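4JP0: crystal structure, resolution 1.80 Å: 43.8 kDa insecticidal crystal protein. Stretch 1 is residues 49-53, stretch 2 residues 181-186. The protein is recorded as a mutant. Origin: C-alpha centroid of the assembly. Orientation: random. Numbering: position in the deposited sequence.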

# COMPACT_ATOMS: atom_id res chain seq x y z
N LEU A 49 -0.79 -5.29 18.82
CA LEU A 49 -1.70 -4.29 18.31
C LEU A 49 -1.23 -3.82 16.95
O LEU A 49 -0.07 -3.48 16.79
N PHE A 50 -2.12 -3.84 15.96
CA PHE A 50 -1.81 -3.19 14.66
C PHE A 50 -2.71 -1.97 14.48
O PHE A 50 -3.91 -2.03 14.78
N PRO A 51 -2.15 -0.87 14.00
CA PRO A 51 -2.93 0.35 13.82
C PRO A 51 -3.63 0.33 12.45
O PRO A 51 -3.07 -0.17 11.47
N ILE A 52 -4.85 0.87 12.42
CA ILE A 52 -5.59 1.04 11.18
C ILE A 52 -6.12 2.45 11.12
O ILE A 52 -5.86 3.29 12.02
N ASP A 53 -6.83 2.77 10.05
CA ASP A 53 -7.28 4.13 9.88
C ASP A 53 -8.18 4.62 11.04
O ASP A 53 -8.77 3.84 11.77
N VAL A 181 3.14 -2.27 6.41
CA VAL A 181 1.85 -2.94 6.38
C VAL A 181 1.80 -4.08 7.36
O VAL A 181 2.62 -4.98 7.31
N PRO A 182 0.83 -4.06 8.25
CA PRO A 182 0.63 -5.15 9.20
C PRO A 182 0.61 -6.53 8.50
O PRO A 182 -0.09 -6.72 7.50
N CYS A 183 1.34 -7.49 9.05
CA CYS A 183 1.43 -8.80 8.42
C CYS A 183 0.07 -9.48 8.30
O CYS A 183 -0.13 -10.24 7.37
N ILE A 184 -0.85 -9.18 9.21
CA ILE A 184 -2.18 -9.76 9.15
C ILE A 184 -2.91 -9.39 7.87
O ILE A 184 -3.83 -10.10 7.46
N MET A 185 -2.51 -8.28 7.24
CA MET A 185 -3.15 -7.81 6.01
C MET A 185 -2.41 -8.33 4.78
O MET A 185 -2.75 -7.95 3.64
N VAL A 186 -1.40 -9.15 4.99
CA VAL A 186 -0.60 -9.68 3.89
C VAL A 186 -0.74 -11.18 3.75
O VAL A 186 -0.53 -11.90 4.71

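A strand can be joined to a distant part of its chain without a single hydrogen bond between them, provided that the side chains fit, and the contact between residues 49-53 and 181-186 of this insecticidal crystal protein is a compact example. The two segments lie at least 131 residues apart in sequence wherever they touch, and together they bury about 260 Å² against each other.

The centre of the arrangement is Phe50. Its CA-to-CB bond points toward the second stretch, and an m rotamer (chi1 -72°) with chi2 at 111° sets the ring against the point where a strand gives way to a 3-10 turn. Pro182, the last strand residue there, also points toward its partner and lies over one face of the ring: its CB is 3.9 Å from the centroid of the Phe50 ring and 28° off the normal, a CH-pi contact, with Phe50 CD2 to Pro182 CB at 3.5 Å. The proline ring, puckered C-gamma exo, offers a rigid aliphatic surface well suited to an aromatic face.

The 3-10 turn brings further groups to the same ring. Met185 N donates to Pro182 O (2.9 Å) and Val186 N to Cys183 O (2.9 Å), so the tight backbone satisfies part of its own polar demand while its side chains fan outward. Cys183 leaves sideways, yet its p rotamer (chi1 61°) carries the sulfur to the ring, with SG 3.8 Å from Phe50 CZ; the approach is oblique, 5.0 Å from SG to the ring centroid. Ile184 points toward the strand and adopts p, t angles (55°, 166°), its chain extending through CG1 to place CD1 3.6 Å from Phe50 CD1, again obliquely.

A second, smaller contact shows how an extended side chain can compensate for an indirect start. Met185 sets out sideways, but with chi1 at m and both chi2 and chi3 at t it reaches back to the strand, where its CE lies 3.5 Å from Ile52 CG2. Ile52 is itself sideways, in a p, t conformation (58°, 174°). Pro51, between Phe50 and Ile52 in the strand, points away, and its closest contact is made by the backbone, with Pro51 O 4.2 Å from Pro182 CG.

No polar pair spans the two stretches. The carboxylate of Asp53 is out of reach and finds its hydrogen bonds elsewhere in the structure. The general lesson is that one well-placed aromatic ring can gather several aliphatic and sulfur-bearing neighbours, each reaching it through a staggered rotamer or a fixed ring.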

# COMPACT_ATOMS: atom_id res chain seq x y z
CB LEU A 49 -1.69 -3.07 19.22
CG LEU A 49 -2.11 -3.26 20.66
CD1 LEU A 49 -2.20 -1.87 21.33
CD2 LEU A 49 -3.45 -3.98 20.70
CB PHE A 50 -2.03 -4.14 13.51
CG PHE A 50 -0.99 -5.25 13.42
CD1 PHE A 50 -1.32 -6.55 13.69
CD2 PHE A 50 0.31 -4.96 13.07
CE1 PHE A 50 -0.39 -7.57 13.56
CE2 PHE A 50 1.26 -5.98 12.97
CZ PHE A 50 0.90 -7.29 13.21
CB PRO A 51 -1.86 1.45 13.87
CG PRO A 51 -0.65 0.79 13.16
CD PRO A 51 -0.75 -0.70 13.53
CB ILE A 52 -6.73 -0.02 11.06
CG1 ILE A 52 -7.71 0.06 12.24
CG2 ILE A 52 -6.13 -1.44 10.93
CD1 ILE A 52 -8.94 -0.88 12.05
CB ASP A 53 -8.04 4.31 8.55
CG ASP A 53 -7.15 4.16 7.30
OD1 ASP A 53 -5.90 4.28 7.37
OD2 ASP A 53 -7.68 3.93 6.17
CB VAL A 181 1.53 -3.46 4.94
CG1 VAL A 181 0.18 -4.26 4.89
CG2 VAL A 181 1.53 -2.29 3.97
CB PRO A 182 -0.74 -4.86 9.76
CG PRO A 182 -0.79 -3.32 9.80
CD PRO A 182 -0.13 -2.97 8.44
CB CYS A 183 2.47 -9.71 9.13
SG CYS A 183 2.05 -10.06 10.86
CB ILE A 184 -3.04 -9.41 10.40
CG1 ILE A 184 -3.09 -7.89 10.60
CG2 ILE A 184 -2.44 -10.10 11.66
CD1 ILE A 184 -4.18 -7.43 11.61
CB MET A 185 -3.15 -6.28 5.98
CG MET A 185 -3.94 -5.67 7.11
SD MET A 185 -3.69 -3.91 7.21
CE MET A 185 -4.38 -3.59 8.84
CB VAL A 186 0.88 -9.36 4.10
CG1 VAL A 186 1.74 -10.11 3.06
CG2 VAL A 186 1.09 -7.85 4.04